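Local coordinates for DNA-(apurinic or apyrimidinic site) endonuclease 2 (Xenopus laevis, PDB 6WCD), which cleaves DNA beside abasic sites as a weak endonuclease and resects strands as a 3'-to-5' exonuclease during repair of oxidative damage, at residues 243-257 and 264-276. Residues are numbered along the deposited sequence; the frame is centred on the assembly and turned at random.
Sequences FRYFHPTQKNAFTCW and RQTNYGTRIDYIL
The strands meet antiparallel at Cys256 and Thr270, where a classic beta bulge sets Thr255 and Cys256 against one residue: Thr270 O accepts Thr255 N at 2.9 Å and, weakly, Cys256 N, while Thr270 N returns a bond to Cys256 O. Thr255 shows how one hydroxyl can tie a bulge to a nearby carboxylate. With OG1 set between its backbone N and carbonyl carbon (chi1 64°), the hydroxyl accepts the N-H of Ile272 and donates from OG1 to Asp273 OD2 over 2.7 Å, using the carboxylate's anti lone pair. That same OD2 is also bonded to His300 ND1, so Thr255 probably helps to position this carboxylate. Beyond the bulge, Trp257 lies with one face against Arg264: Arg264 CA lies 3.9 Å from the centroid of the five-membered ring of Trp257, a CH-pi contact, and the extended arginine runs on along the rim at CE3 and CZ3, where the guanidinium lies nearly parallel to the indole, 13° apart, its NH2 bound to the carbonyls of Pro293 and Val295. The indole edge is held as well, since Trp257 NE1 gives Asn267 OD1 a bond of 2.9 Å, and water 3 links that oxygen to Asn252 O. The Phe254 ring is sandwiched, with Asn252 CA over one face, toward the rim, and Gly269 O over the centre of the other. Farther along, Arg271 bends at chi3 (67°) and lays one face of its guanidinium over Phe243 CD2, off-centre; it approaches the guanidinium of Arg244, yet Asp192 forms salt bridges with both arginines and Asp241 with Arg271. The contact pairs strand 256-257 with strand 269-278 and brings helix 242-246 alongside, at the catalytic end of a DNase I-like fold, where Asp273, by similarity important for activity, forms an Asp-His pair with His300.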
ATOM      1  N   PHE A 243     -13.366  -0.420  -3.819  1.00 13.84           N
ATOM      2  CA  PHE A 243     -14.136   0.768  -4.126  1.00 15.90           C
ATOM      3  C   PHE A 243     -15.241   0.454  -5.122  1.00 18.11           C
ATOM      4  O   PHE A 243     -16.376   0.899  -4.960  1.00 16.74           O
ATOM      5  CB  PHE A 243     -13.256   1.882  -4.682  1.00 13.71           C
ATOM      6  CG  PHE A 243     -14.011   3.142  -5.060  1.00 13.74           C
ATOM      7  CD1 PHE A 243     -14.605   3.947  -4.107  1.00 16.04           C
ATOM      8  CD2 PHE A 243     -14.128   3.525  -6.374  1.00 15.50           C
ATOM      9  CE1 PHE A 243     -15.364   5.044  -4.464  1.00 16.89           C
ATOM     10  CE2 PHE A 243     -14.837   4.611  -6.741  1.00 18.70           C
ATOM     11  CZ  PHE A 243     -15.459   5.390  -5.802  1.00 16.62           C
ATOM     12  N   ARG A 244     -14.930  -0.320  -6.178  1.00 16.39           N
ATOM     13  CA  ARG A 244     -15.936  -0.585  -7.191  1.00 16.27           C
ATOM     14  C   ARG A 244     -16.916  -1.670  -6.790  1.00 20.26           C
ATOM     15  O   ARG A 244     -18.007  -1.754  -7.359  1.00 20.88           O
ATOM     16  CB  ARG A 244     -15.238  -0.964  -8.511  1.00 18.68           C
ATOM     17  CG  ARG A 244     -14.582   0.205  -9.152  1.00 17.19           C
ATOM     18  CD  ARG A 244     -15.550   1.314  -9.550  1.00 22.48           C
ATOM     19  NE  ARG A 244     -14.811   2.428 -10.148  1.00 22.24           N
ATOM     20  CZ  ARG A 244     -15.305   3.652 -10.315  1.00 19.30           C
ATOM     21  NH1 ARG A 244     -16.494   3.980  -9.853  1.00 20.32           N
ATOM     22  NH2 ARG A 244     -14.546   4.575 -10.875  1.00 20.46           N
ATOM     23  N   TYR A 245     -16.582  -2.495  -5.803  1.00 19.65           N
ATOM     24  CA  TYR A 245     -17.557  -3.416  -5.263  1.00 19.54           C
ATOM     25  C   TYR A 245     -18.729  -2.634  -4.681  1.00 19.72           C
ATOM     26  O   TYR A 245     -19.879  -3.037  -4.806  1.00 21.94           O
ATOM     27  CB  TYR A 245     -16.879  -4.284  -4.191  1.00 19.75           C
ATOM     28  CG  TYR A 245     -17.748  -5.392  -3.632  1.00 19.32           C
ATOM     29  CD1 TYR A 245     -18.444  -5.222  -2.445  1.00 20.87           C
ATOM     30  CD2 TYR A 245     -17.832  -6.620  -4.267  1.00 25.91           C
ATOM     31  CE1 TYR A 245     -19.233  -6.237  -1.918  1.00 22.37           C
ATOM     32  CE2 TYR A 245     -18.605  -7.623  -3.739  1.00 25.54           C
ATOM     33  CZ  TYR A 245     -19.311  -7.430  -2.590  1.00 24.78           C
ATOM     34  OH  TYR A 245     -20.090  -8.442  -2.075  1.00 30.20           O
ATOM     35  N   PHE A 246     -18.430  -1.488  -4.041  1.00 18.60           N
ATOM     36  CA  PHE A 246     -19.490  -0.721  -3.390  1.00 18.32           C
ATOM     37  C   PHE A 246     -19.995   0.444  -4.227  1.00 18.29           C
ATOM     38  O   PHE A 246     -21.119   0.888  -4.009  1.00 21.12           O
ATOM     39  CB  PHE A 246     -18.978  -0.231  -2.026  1.00 18.18           C
ATOM     40  CG  PHE A 246     -18.753  -1.342  -1.033  1.00 17.07           C
ATOM     41  CD1 PHE A 246     -19.827  -1.936  -0.406  1.00 20.58           C
ATOM     42  CD2 PHE A 246     -17.492  -1.802  -0.774  1.00 15.92           C
ATOM     43  CE1 PHE A 246     -19.630  -2.957   0.502  1.00 18.37           C
ATOM     44  CE2 PHE A 246     -17.313  -2.814   0.112  1.00 17.64           C
ATOM     45  CZ  PHE A 246     -18.368  -3.385   0.736  1.00 16.80           C
ATOM     46  N   HIS A 247     -19.188   0.943  -5.170  1.00 18.11           N
ATOM     47  CA  HIS A 247     -19.526   2.131  -5.961  1.00 18.84           C
ATOM     48  C   HIS A 247     -19.228   1.879  -7.435  1.00 20.09           C
ATOM     49  O   HIS A 247     -18.354   2.524  -8.034  1.00 18.58           O
ATOM     50  CB  HIS A 247     -18.737   3.321  -5.427  1.00 17.62           C
ATOM     51  CG  HIS A 247     -18.978   3.519  -3.978  1.00 17.38           C
ATOM     52  ND1 HIS A 247     -20.190   3.968  -3.501  1.00 21.87           N
ATOM     53  CD2 HIS A 247     -18.215   3.223  -2.901  1.00 17.93           C
ATOM     54  CE1 HIS A 247     -20.155   3.968  -2.172  1.00 23.79           C
ATOM     55  NE2 HIS A 247     -18.970   3.529  -1.783  1.00 20.12           N
ATOM     56  N   PRO A 248     -19.899   0.916  -8.032  1.00 21.75           N
ATOM     57  CA  PRO A 248     -19.468   0.448  -9.370  1.00 23.22           C
ATOM     58  C   PRO A 248     -19.639   1.472 -10.470  1.00 23.47           C
ATOM     59  O   PRO A 248     -18.960   1.336 -11.507  1.00 29.43           O
ATOM     60  CB  PRO A 248     -20.372  -0.772  -9.634  1.00 24.15           C
ATOM     61  CG  PRO A 248     -21.505  -0.623  -8.696  1.00 22.86           C
ATOM     62  CD  PRO A 248     -20.940   0.041  -7.460  1.00 20.52           C
ATOM     63  N   THR A 249     -20.532   2.448 -10.323  1.00 23.31           N
ATOM     64  CA  THR A 249     -20.810   3.409 -11.394  1.00 25.44           C
ATOM     65  C   THR A 249     -20.453   4.848 -11.029  1.00 26.67           C
ATOM     66  O   THR A 249     -20.712   5.765 -11.829  1.00 30.44           O
ATOM     67  CB  THR A 249     -22.287   3.364 -11.810  1.00 29.59           C
ATOM     68  OG1 THR A 249     -23.106   3.819 -10.735  1.00 32.24           O
ATOM     69  CG2 THR A 249     -22.711   1.969 -12.215  1.00 35.05           C
ATOM     70  N   GLN A 250     -19.849   5.089  -9.873  1.00 23.04           N
ATOM     71  CA  GLN A 250     -19.593   6.472  -9.456  1.00 22.17           C
ATOM     72  C   GLN A 250     -18.584   7.141 -10.398  1.00 22.13           C
ATOM     73  O   GLN A 250     -17.487   6.612 -10.608  1.00 21.86           O
ATOM     74  CB  GLN A 250     -19.065   6.483  -8.025  1.00 21.99           C
ATOM     75  CG  GLN A 250     -18.823   7.860  -7.434  1.00 24.90           C
ATOM     76  CD  GLN A 250     -18.444   7.824  -5.958  1.00 36.47           C
ATOM     77  OE1 GLN A 250     -18.929   6.981  -5.179  1.00 34.62           O
ATOM     78  NE2 GLN A 250     -17.553   8.728  -5.562  1.00 36.49           N
ATOM     79  N   LYS A 251     -18.962   8.302 -10.926  1.00 25.73           N
ATOM     80  CA  LYS A 251     -18.139   9.083 -11.853  1.00 23.86           C
ATOM     81  C   LYS A 251     -17.240  10.078 -11.119  1.00 23.17           C
ATOM     82  O   LYS A 251     -17.524  10.513 -10.013  1.00 26.25           O
ATOM     83  CB  LYS A 251     -19.054   9.858 -12.815  1.00 31.34           C
ATOM     84  CG  LYS A 251     -19.919   8.983 -13.658  1.00 35.74           C
ATOM     85  CD  LYS A 251     -20.849   9.847 -14.526  1.00 52.03           C
ATOM     86  CE  LYS A 251     -21.079   9.239 -15.903  1.00 67.94           C
ATOM     87  NZ  LYS A 251     -22.147   9.975 -16.666  1.00 72.59           N
ATOM     88  N   ASN A 252     -16.110  10.429 -11.775  1.00 27.14           N
ATOM     89  CA  ASN A 252     -15.184  11.456 -11.241  1.00 28.52           C
ATOM     90  C   ASN A 252     -14.601  11.110  -9.896  1.00 31.68           C
ATOM     91  O   ASN A 252     -14.277  11.980  -9.070  1.00 31.64           O
ATOM     92  CB  ASN A 252     -15.897  12.808 -11.172  1.00 33.55           C
ATOM     93  CG  ASN A 252     -16.480  13.200 -12.498  1.00 37.31           C
ATOM     94  OD1 ASN A 252     -17.669  13.528 -12.606  1.00 58.83           O
ATOM     95  ND2 ASN A 252     -15.666  13.137 -13.532  1.00 39.98           N
ATOM     96  N   ALA A 253     -14.416   9.829  -9.621  1.00 20.41           N
ATOM     97  CA  ALA A 253     -13.937   9.423  -8.331  1.00 21.48           C
ATOM     98  C   ALA A 253     -12.423   9.272  -8.433  1.00 22.81           C
ATOM     99  O   ALA A 253     -11.887   8.172  -8.395  1.00 30.89           O
ATOM    100  CB  ALA A 253     -14.559   8.108  -7.921  1.00 23.36           C
ATOM    101  N   PHE A 254     -11.737  10.400  -8.505  1.00 16.70           N
ATOM    102  CA  PHE A 254     -10.303  10.373  -8.704  1.00 14.73           C
ATOM    103  C   PHE A 254      -9.524  10.506  -7.395  1.00 15.39           C
ATOM    104  O   PHE A 254     -10.064  10.950  -6.371  1.00 15.52           O
ATOM    105  CB  PHE A 254      -9.880  11.476  -9.665  1.00 16.29           C
ATOM    106  CG  PHE A 254     -10.654  11.452 -10.987  1.00 19.44           C
ATOM    107  CD1 PHE A 254     -10.992  10.246 -11.592  1.00 17.89           C
ATOM    108  CD2 PHE A 254     -11.028  12.629 -11.575  1.00 22.21           C
ATOM    109  CE1 PHE A 254     -11.702  10.222 -12.792  1.00 17.35           C
ATOM    110  CE2 PHE A 254     -11.726  12.621 -12.785  1.00 21.08           C
ATOM    111  CZ  PHE A 254     -12.047  11.404 -13.385  1.00 21.01           C
ATOM    112  N   THR A 255      -8.273  10.040  -7.411  1.00 13.07           N
ATOM    113  CA  THR A 255      -7.412  10.082  -6.240  1.00 11.84           C
ATOM    114  C   THR A 255      -6.123  10.850  -6.459  1.00 12.98           C
ATOM    115  O   THR A 255      -5.319  10.987  -5.519  1.00 14.05           O
ATOM    116  CB  THR A 255      -7.074   8.685  -5.754  1.00 14.03           C
ATOM    117  OG1 THR A 255      -6.315   7.955  -6.732  1.00 14.13           O
ATOM    118  CG2 THR A 255      -8.320   7.932  -5.397  1.00 15.38           C
ATOM    119  N   CYS A 256      -5.860  11.305  -7.692  1.00 12.74           N
ATOM    120  CA  CYS A 256      -4.585  11.895  -8.042  1.00 14.10           C
ATOM    121  C   CYS A 256      -4.804  12.977  -9.060  1.00 15.59           C
ATOM    122  O   CYS A 256      -5.473  12.735 -10.087  1.00 16.39           O
ATOM    123  CB  CYS A 256      -3.630  10.837  -8.571  1.00 14.22           C
ATOM    124  SG  CYS A 256      -1.955  11.496  -8.994  1.00 19.60           S
ATOM    125  N   TRP A 257      -4.175  14.154  -8.826  1.00 15.24           N
ATOM    126  CA  TRP A 257      -4.229  15.317  -9.706  1.00 16.95           C
ATOM    127  C   TRP A 257      -2.827  15.917  -9.722  1.00 26.96           C
ATOM    128  O   TRP A 257      -2.211  16.116  -8.649  1.00 22.02           O
ATOM    129  CB  TRP A 257      -5.217  16.379  -9.215  1.00 17.75           C
ATOM    130  CG  TRP A 257      -6.610  15.890  -8.880  1.00 14.57           C
ATOM    131  CD1 TRP A 257      -7.696  15.958  -9.649  1.00 18.18           C
ATOM    132  CD2 TRP A 257      -7.008  15.236  -7.659  1.00 14.16           C
ATOM    133  NE1 TRP A 257      -8.784  15.410  -9.006  1.00 18.23           N
ATOM    134  CE2 TRP A 257      -8.364  14.938  -7.776  1.00 17.09           C
ATOM    135  CE3 TRP A 257      -6.329  14.888  -6.497  1.00 16.45           C
ATOM    136  CZ2 TRP A 257      -9.071  14.332  -6.790  1.00 19.65           C
ATOM    137  CZ3 TRP A 257      -7.064  14.266  -5.475  1.00 19.03           C
ATOM    138  CH2 TRP A 257      -8.381  13.974  -5.642  1.00 18.37           C
ATOM    139  N   ARG A 264      -6.433  19.946  -9.432  1.00 21.67           N
ATOM    140  CA  ARG A 264      -7.366  19.414  -8.441  1.00 22.89           C
ATOM    141  C   ARG A 264      -8.674  20.170  -8.436  1.00 27.39           C
ATOM    142  O   ARG A 264      -9.737  19.582  -8.187  1.00 30.86           O
ATOM    143  CB  ARG A 264      -6.727  19.443  -7.044  1.00 25.24           C
ATOM    144  CG  ARG A 264      -7.566  18.710  -5.984  1.00 20.77           C
ATOM    145  CD  ARG A 264      -6.667  18.345  -4.843  1.00 24.84           C
ATOM    146  NE  ARG A 264      -7.377  17.608  -3.792  1.00 22.16           N
ATOM    147  CZ  ARG A 264      -6.733  17.000  -2.791  1.00 19.75           C
ATOM    148  NH1 ARG A 264      -5.430  17.034  -2.700  1.00 20.93           N
ATOM    149  NH2 ARG A 264      -7.436  16.373  -1.885  1.00 19.00           N
ATOM    150  N   GLN A 265      -8.637  21.464  -8.743  1.00 26.06           N
ATOM    151  CA  GLN A 265      -9.838  22.257  -8.827  1.00 24.86           C
ATOM    152  C   GLN A 265     -10.654  21.962 -10.083  1.00 28.13           C
ATOM    153  O   GLN A 265     -11.867  22.110 -10.072  1.00 28.78           O
ATOM    154  CB  GLN A 265      -9.461  23.745  -8.814  1.00 29.34           C
ATOM    155  CG  GLN A 265      -8.852  24.230  -7.466  1.00 47.24           C
ATOM    156  CD  GLN A 265      -7.544  23.527  -7.073  1.00 54.11           C
ATOM    157  OE1 GLN A 265      -6.549  23.528  -7.820  1.00 42.99           O
ATOM    158  NE2 GLN A 265      -7.548  22.914  -5.887  1.00 49.12           N
ATOM    159  N   THR A 266     -10.002  21.615 -11.203  1.00 23.14           N
ATOM    160  CA  THR A 266     -10.761  21.352 -12.428  1.00 20.90           C
ATOM    161  C   THR A 266     -11.114  19.872 -12.546  1.00 23.62           C
ATOM    162  O   THR A 266     -11.781  19.483 -13.521  1.00 29.58           O
ATOM    163  CB  THR A 266      -9.959  21.766 -13.653  1.00 21.43           C
ATOM    164  OG1 THR A 266      -8.749  21.028 -13.686  1.00 20.43           O
ATOM    165  CG2 THR A 266      -9.646  23.223 -13.641  1.00 25.02           C
ATOM    166  N   ASN A 267     -10.691  19.074 -11.576  1.00 23.04           N
ATOM    167  CA  ASN A 267     -10.818  17.610 -11.527  1.00 25.84           C
ATOM    168  C   ASN A 267     -10.172  16.963 -12.755  1.00 25.45           C
ATOM    169  O   ASN A 267     -10.669  16.007 -13.358  1.00 23.78           O
ATOM    170  CB  ASN A 267     -12.265  17.169 -11.365  1.00 31.68           C
ATOM    171  CG  ASN A 267     -12.392  15.876 -10.588  1.00 31.63           C
ATOM    172  OD1 ASN A 267     -11.605  15.574  -9.635  1.00 26.32           O
ATOM    173  ND2 ASN A 267     -13.395  15.095 -10.960  1.00 38.23           N
ATOM    174  N   TYR A 268      -9.030  17.486 -13.108  1.00 19.33           N
ATOM    175  CA  TYR A 268      -8.156  16.849 -14.089  1.00 17.97           C
ATOM    176  C   TYR A 268      -7.381  15.774 -13.342  1.00 17.73           C
ATOM    177  O   TYR A 268      -6.281  16.005 -12.803  1.00 19.83           O
ATOM    178  CB  TYR A 268      -7.279  17.912 -14.683  1.00 18.57           C
ATOM    179  CG  TYR A 268      -6.211  17.494 -15.694  1.00 18.63           C
ATOM    180  CD1 TYR A 268      -6.509  17.403 -17.008  1.00 19.57           C
ATOM    181  CD2 TYR A 268      -4.908  17.293 -15.274  1.00 17.87           C
ATOM    182  CE1 TYR A 268      -5.514  17.125 -17.957  1.00 19.78           C
ATOM    183  CE2 TYR A 268      -3.919  17.010 -16.199  1.00 21.21           C
ATOM    184  CZ  TYR A 268      -4.250  16.915 -17.520  1.00 22.83           C
ATOM    185  OH  TYR A 268      -3.290  16.671 -18.481  1.00 21.34           O
ATOM    186  N   GLY A 269      -7.965  14.584 -13.272  1.00 17.78           N
ATOM    187  CA  GLY A 269      -7.447  13.530 -12.410  1.00 20.48           C
ATOM    188  C   GLY A 269      -7.679  12.102 -12.861  1.00 18.39           C
ATOM    189  O   GLY A 269      -8.299  11.829 -13.891  1.00 18.30           O
ATOM    190  N   THR A 270      -7.181  11.181 -12.030  1.00 16.71           N
ATOM    191  CA  THR A 270      -7.236   9.748 -12.298  0.52 17.57           C
ATOM    192  C   THR A 270      -7.375   9.016 -10.979  1.00 16.08           C
ATOM    193  O   THR A 270      -6.929   9.517  -9.955  1.00 15.08           O
ATOM    194  CB  THR A 270      -5.975   9.249 -13.004  0.52 19.21           C
ATOM    195  OG1 THR A 270      -5.621  10.138 -14.071  0.52 33.26           O
ATOM    196  CG2 THR A 270      -6.232   7.891 -13.553  0.52 13.92           C
ATOM    197  N   ARG A 271      -7.981   7.810 -11.004  1.00 15.78           N
ATOM    198  CA  ARG A 271      -8.040   6.944  -9.814  1.00 15.03           C
ATOM    199  C   ARG A 271      -6.946   5.863  -9.953  1.00 16.15           C
ATOM    200  O   ARG A 271      -7.066   4.973 -10.813  1.00 16.47           O
ATOM    201  CB  ARG A 271      -9.401   6.298  -9.616  1.00 15.67           C
ATOM    202  CG  ARG A 271      -9.478   5.547  -8.233  1.00 15.92           C
ATOM    203  CD  ARG A 271     -10.864   4.984  -7.946  1.00 16.35           C
ATOM    204  NE  ARG A 271     -11.179   3.920  -8.879  1.00 17.32           N
ATOM    205  CZ  ARG A 271     -11.105   2.623  -8.620  1.00 16.53           C
ATOM    206  NH1 ARG A 271     -10.777   2.176  -7.423  1.00 15.89           N
ATOM    207  NH2 ARG A 271     -11.347   1.765  -9.600  1.00 18.98           N
ATOM    208  N   ILE A 272      -5.884   5.973  -9.158  1.00 14.92           N
ATOM    209  CA  ILE A 272      -4.741   5.055  -9.232  1.00 12.46           C
ATOM    210  C   ILE A 272      -4.387   4.500  -7.852  1.00 13.48           C
ATOM    211  O   ILE A 272      -3.381   3.754  -7.734  1.00 14.07           O
ATOM    212  CB  ILE A 272      -3.508   5.693  -9.906  1.00 14.86           C
ATOM    213  CG1 ILE A 272      -3.081   6.979  -9.178  1.00 15.60           C
ATOM    214  CG2 ILE A 272      -3.768   5.886 -11.411  1.00 18.77           C
ATOM    215  CD1 ILE A 272      -1.733   7.496  -9.651  1.00 18.73           C
ATOM    216  N   ASP A 273      -5.159   4.824  -6.843  1.00 12.64           N
ATOM    217  CA  ASP A 273      -4.998   4.325  -5.480  1.00 13.62           C
ATOM    218  C   ASP A 273      -6.159   3.402  -5.145  1.00 14.45           C
ATOM    219  O   ASP A 273      -7.334   3.750  -5.319  1.00 14.62           O
ATOM    220  CB  ASP A 273      -4.952   5.522  -4.566  1.00 12.86           C
ATOM    221  CG  ASP A 273      -3.762   6.430  -4.884  1.00 17.30           C
ATOM    222  OD1 ASP A 273      -2.588   6.038  -4.528  1.00 18.43           O
ATOM    223  OD2 ASP A 273      -3.926   7.509  -5.512  1.00 16.12           O
ATOM    224  N   TYR A 274      -5.821   2.226  -4.650  1.00 12.17           N
ATOM    225  CA  TYR A 274      -6.732   1.133  -4.486  1.00 10.87           C
ATOM    226  C   TYR A 274      -6.620   0.500  -3.127  1.00 11.99           C
ATOM    227  O   TYR A 274      -5.576   0.515  -2.476  1.00 12.18           O
ATOM    228  CB  TYR A 274      -6.440   0.022  -5.512  1.00 12.31           C
ATOM    229  CG  TYR A 274      -6.538   0.392  -6.951  1.00 13.83           C
ATOM    230  CD1 TYR A 274      -7.628   0.024  -7.687  1.00 14.87           C
ATOM    231  CD2 TYR A 274      -5.496   0.991  -7.610  1.00 14.98           C
ATOM    232  CE1 TYR A 274      -7.716   0.270  -9.037  1.00 17.23           C
ATOM    233  CE2 TYR A 274      -5.589   1.285  -8.941  1.00 15.54           C
ATOM    234  CZ  TYR A 274      -6.672   0.901  -9.659  1.00 16.44           C
ATOM    235  OH  TYR A 274      -6.789   1.117 -11.016  1.00 19.01           O
ATOM    236  N   ILE A 275      -7.748  -0.131  -2.709  1.00 12.43           N
ATOM    237  CA  ILE A 275      -7.764  -1.114  -1.625  1.00 11.17           C
ATOM    238  C   ILE A 275      -8.320  -2.387  -2.228  1.00 11.47           C
ATOM    239  O   ILE A 275      -9.524  -2.508  -2.502  1.00 13.15           O
ATOM    240  CB  ILE A 275      -8.564  -0.645  -0.394  1.00 11.50           C
ATOM    241  CG1 ILE A 275      -7.926   0.627   0.141  1.00 13.54           C
ATOM    242  CG2 ILE A 275      -8.623  -1.770   0.623  1.00 12.95           C
ATOM    243  CD1 ILE A 275      -8.714   1.305   1.263  1.00 14.84           C
ATOM    244  N   LEU A 276      -7.444  -3.340  -2.515  1.00 11.77           N
ATOM    245  CA  LEU A 276      -7.824  -4.608  -3.128  1.00 12.09           C
ATOM    246  C   LEU A 276      -7.885  -5.657  -2.041  1.00 14.71           C
ATOM    247  O   LEU A 276      -7.087  -5.649  -1.109  1.00 15.97           O
ATOM    248  CB  LEU A 276      -6.784  -5.019  -4.193  1.00 13.86           C
ATOM    249  CG  LEU A 276      -6.425  -3.961  -5.224  1.00 13.27           C
ATOM    250  CD1 LEU A 276      -5.319  -4.583  -6.078  1.00 17.95           C
ATOM    251  CD2 LEU A 276      -7.615  -3.503  -6.004  1.00 14.16           C
TER
HETATM  252  O   HOH W   1     -10.271   0.202  -4.258  1.00 15.01           O
HETATM  253  O   HOH W   2     -13.104   0.700 -12.192  1.00 23.36           O
HETATM  254  O   HOH W   3     -12.907  14.252  -7.195  0.58 35.89           O